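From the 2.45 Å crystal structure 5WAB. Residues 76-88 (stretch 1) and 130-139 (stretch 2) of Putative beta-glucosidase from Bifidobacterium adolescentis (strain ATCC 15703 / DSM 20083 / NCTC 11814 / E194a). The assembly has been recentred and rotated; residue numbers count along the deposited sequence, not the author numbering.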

# COMPACT_ATOMS: atom_id res chain seq x y z
N GLY A 76 -2.86 -5.88 4.53
CA GLY A 76 -2.52 -6.31 5.87
C GLY A 76 -1.17 -5.79 6.30
O GLY A 76 -1.04 -5.20 7.38
N LEU A 77 -0.15 -5.98 5.46
CA LEU A 77 1.21 -5.61 5.84
C LEU A 77 1.36 -4.12 6.08
O LEU A 77 2.24 -3.71 6.85
CB LEU A 77 2.21 -6.08 4.78
CG LEU A 77 3.69 -6.09 5.19
CD1 LEU A 77 3.85 -6.85 6.50
CD2 LEU A 77 4.55 -6.71 4.12
N SER A 78 0.51 -3.30 5.47
CA SER A 78 0.53 -1.87 5.71
C SER A 78 0.16 -1.51 7.14
O SER A 78 0.39 -0.36 7.55
CB SER A 78 -0.41 -1.16 4.75
OG SER A 78 -1.74 -1.63 4.89
N SER A 79 -0.41 -2.43 7.90
CA SER A 79 -0.70 -2.17 9.31
C SER A 79 0.55 -2.16 10.17
O SER A 79 0.49 -1.70 11.31
CB SER A 79 -1.69 -3.22 9.83
OG SER A 79 -2.83 -3.31 8.99
N SER A 80 1.68 -2.66 9.66
CA SER A 80 2.89 -2.80 10.46
C SER A 80 3.61 -1.47 10.68
O SER A 80 4.26 -1.30 11.72
CB SER A 80 3.84 -3.78 9.78
OG SER A 80 4.28 -3.26 8.53
N TRP A 81 3.53 -0.54 9.72
CA TRP A 81 4.30 0.71 9.77
C TRP A 81 5.77 0.43 10.05
O TRP A 81 6.44 1.17 10.77
CB TRP A 81 3.71 1.67 10.81
CG TRP A 81 2.31 2.15 10.51
CD1 TRP A 81 1.23 1.37 10.20
CD2 TRP A 81 1.83 3.50 10.53
NE1 TRP A 81 0.12 2.15 10.01
CE2 TRP A 81 0.46 3.46 10.21
CE3 TRP A 81 2.42 4.74 10.78
CZ2 TRP A 81 -0.33 4.61 10.13
CZ3 TRP A 81 1.64 5.88 10.71
CH2 TRP A 81 0.29 5.81 10.38
N ASN A 82 6.28 -0.65 9.46
CA ASN A 82 7.59 -1.20 9.80
C ASN A 82 8.39 -1.41 8.52
O ASN A 82 8.41 -2.52 7.96
CB ASN A 82 7.46 -2.52 10.57
CG ASN A 82 8.77 -2.97 11.20
OD1 ASN A 82 9.85 -2.52 10.81
ND2 ASN A 82 8.68 -3.87 12.17
N PRO A 83 9.05 -0.37 8.02
CA PRO A 83 9.84 -0.52 6.79
C PRO A 83 10.92 -1.58 6.89
O PRO A 83 11.20 -2.27 5.90
CB PRO A 83 10.44 0.88 6.58
CG PRO A 83 9.46 1.79 7.26
CD PRO A 83 8.97 1.04 8.46
N GLU A 84 11.53 -1.75 8.06
CA GLU A 84 12.58 -2.76 8.18
C GLU A 84 12.01 -4.16 7.98
O GLU A 84 12.59 -4.98 7.26
CB GLU A 84 13.27 -2.65 9.54
CG GLU A 84 14.08 -1.36 9.76
CD GLU A 84 13.21 -0.18 10.17
OE1 GLU A 84 12.02 -0.40 10.49
OE2 GLU A 84 13.70 0.97 10.17
N LEU A 85 10.84 -4.44 8.55
CA LEU A 85 10.21 -5.74 8.35
C LEU A 85 9.78 -5.93 6.90
O LEU A 85 9.93 -7.02 6.34
CB LEU A 85 9.02 -5.89 9.29
CG LEU A 85 8.09 -7.09 9.08
CD1 LEU A 85 8.83 -8.38 9.33
CD2 LEU A 85 6.88 -6.99 9.99
N ILE A 86 9.26 -4.87 6.27
CA ILE A 86 8.89 -4.95 4.86
C ILE A 86 10.13 -5.16 4.00
O ILE A 86 10.12 -5.93 3.03
CB ILE A 86 8.12 -3.68 4.46
CG1 ILE A 86 6.86 -3.53 5.32
CG2 ILE A 86 7.82 -3.68 2.95
CD1 ILE A 86 6.18 -2.19 5.18
N HIS A 87 11.24 -4.49 4.35
CA HIS A 87 12.50 -4.71 3.65
C HIS A 87 12.93 -6.16 3.76
O HIS A 87 13.55 -6.70 2.84
CB HIS A 87 13.58 -3.79 4.22
CG HIS A 87 14.90 -3.90 3.53
ND1 HIS A 87 15.77 -4.94 3.75
CD2 HIS A 87 15.50 -3.09 2.63
CE1 HIS A 87 16.85 -4.77 3.00
NE2 HIS A 87 16.71 -3.65 2.32
N GLN A 88 12.59 -6.80 4.87
CA GLN A 88 12.96 -8.19 5.10
C GLN A 88 12.11 -9.15 4.28
O GLN A 88 12.61 -10.17 3.80
CB GLN A 88 12.85 -8.48 6.59
CG GLN A 88 13.42 -9.79 7.04
CD GLN A 88 13.51 -9.87 8.55
OE1 GLN A 88 13.26 -8.89 9.25
NE2 GLN A 88 13.88 -11.04 9.06
N TYR A 130 2.35 9.46 1.94
CA TYR A 130 3.59 9.32 2.69
C TYR A 130 3.74 7.90 3.24
O TYR A 130 4.82 7.31 3.17
CB TYR A 130 3.65 10.32 3.84
CG TYR A 130 4.95 10.32 4.61
CD1 TYR A 130 5.17 9.40 5.63
CD2 TYR A 130 5.95 11.25 4.36
CE1 TYR A 130 6.35 9.38 6.35
CE2 TYR A 130 7.13 11.24 5.08
CZ TYR A 130 7.33 10.31 6.08
OH TYR A 130 8.50 10.29 6.80
N LEU A 131 2.67 7.37 3.83
CA LEU A 131 2.72 6.03 4.40
C LEU A 131 2.99 4.99 3.32
O LEU A 131 3.81 4.08 3.51
CB LEU A 131 1.41 5.73 5.12
CG LEU A 131 1.30 4.39 5.84
CD1 LEU A 131 2.26 4.32 7.02
CD2 LEU A 131 -0.14 4.13 6.29
N ALA A 132 2.31 5.10 2.17
CA ALA A 132 2.50 4.13 1.10
C ALA A 132 3.94 4.14 0.59
O ALA A 132 4.53 3.08 0.36
CB ALA A 132 1.52 4.40 -0.03
N GLY A 133 4.52 5.33 0.42
CA GLY A 133 5.87 5.42 -0.10
C GLY A 133 6.90 4.91 0.89
O GLY A 133 7.82 4.17 0.53
N HIS A 134 6.77 5.31 2.16
CA HIS A 134 7.75 4.92 3.16
C HIS A 134 7.57 3.49 3.66
O HIS A 134 8.45 2.97 4.35
CB HIS A 134 7.71 5.89 4.34
CG HIS A 134 8.27 7.24 4.01
ND1 HIS A 134 7.71 8.07 3.06
CD2 HIS A 134 9.36 7.90 4.48
CE1 HIS A 134 8.42 9.18 2.97
NE2 HIS A 134 9.42 9.10 3.82
N GLU A 135 6.46 2.83 3.30
CA GLU A 135 6.30 1.41 3.58
C GLU A 135 6.75 0.56 2.39
O GLU A 135 7.63 -0.30 2.53
CB GLU A 135 4.85 1.10 3.93
CG GLU A 135 4.47 1.49 5.34
CD GLU A 135 3.08 1.02 5.70
OE1 GLU A 135 2.17 1.15 4.85
OE2 GLU A 135 2.91 0.50 6.82
N ALA A 136 6.15 0.79 1.22
CA ALA A 136 6.39 -0.09 0.08
C ALA A 136 7.82 -0.01 -0.43
O ALA A 136 8.25 -0.91 -1.16
CB ALA A 136 5.42 0.24 -1.04
N VAL A 137 8.58 1.02 -0.04
CA VAL A 137 9.98 1.11 -0.45
C VAL A 137 10.77 -0.07 0.07
O VAL A 137 11.79 -0.46 -0.51
CB VAL A 137 10.59 2.45 0.02
CG1 VAL A 137 10.63 2.51 1.54
CG2 VAL A 137 11.99 2.67 -0.58
N GLY A 138 10.32 -0.67 1.18
CA GLY A 138 11.00 -1.85 1.70
C GLY A 138 10.99 -3.01 0.73
O GLY A 138 11.95 -3.79 0.69
N ILE A 139 9.93 -3.14 -0.06
CA ILE A 139 9.87 -4.20 -1.06
C ILE A 139 10.92 -3.96 -2.15
O ILE A 139 11.65 -4.88 -2.54
CB ILE A 139 8.46 -4.32 -1.65
CG1 ILE A 139 7.46 -4.73 -0.57
CG2 ILE A 139 8.43 -5.34 -2.77
CD1 ILE A 139 7.76 -6.08 0.05

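The two stretches bury 515 Å² between them, both sides summed. Helix 83-88 runs beside helix 130-139 with an angle of 31° between their directions and a closest approach of 7.1 Å. The turn before helix 83-88 meets helix 130-139 at Leu-131 and Glu-135.

The polar contacts centre on Glu-135, which has the largest area covered by the other stretch. Its CA-to-CB bond points sideways, but the extended chain (chi1 m, chi2 t) brings the carboxylate into the turn. Trp-81 N donates a weak hydrogen bond to Glu-135 OE2, at 3.1 Å and an angle of 127°. Ser-78 O lies 2.8 Å from the same Glu-135 OE2; the position of any proton between them is left open. A glutamate suits this buried place because its length lets it reach backbone atoms of the turn.

The turn is also braced from within. Leu-77 to Ser-80 form a type I beta turn, and Ser-80 OG donates to Leu-77 O at 2.7 Å. Trp-81 then takes positive phi and psi (51°/38°). Asn-82 sits at the N-cap of helix 83-88, where its OD1 accepts from Leu-85 N at 3.1 Å. Its CA-to-CB bond points away from the other stretch, and its side chain makes no contact there, so it supports the helix start without touching the partner.

The apolar contacts fall in two places. Leu-131 points toward the first stretch and lays CD1 over one face of the Trp-81 indole, 3.7 Å from the centroid of the six-membered ring and 12° off its normal. This is a CH-pi contact; the broad flat ring gives the methyl a surface to rest on. Further along, Ile-86 points toward the second stretch. Its CG2 lies 3.4 Å from Glu-135 O and 3.7 Å from Ile-139 CG1, and its CD1 is 3.8 Å from Glu-135 CB.

Close packing against the backbone completes the contact. Pro-83 CG lies 3.3 Å from His-134 O, and the compact ring fits against the helix there. The CA atoms of His-87 and Gly-138 are just 3.8 Å apart. His-87 CA makes a CA-H...O contact with Gly-138 O at 3.1 Å, nearly straight at 172°. Glycine suits this point: a CB on Gly-138 would stand 2.7 Å from His-87 N and 2.9 Å from Ile-86 CG2, and both would clash. Helix 130-139 is kinked here, with Gly-138 N bonding to Glu-135 O at 3.0 Å.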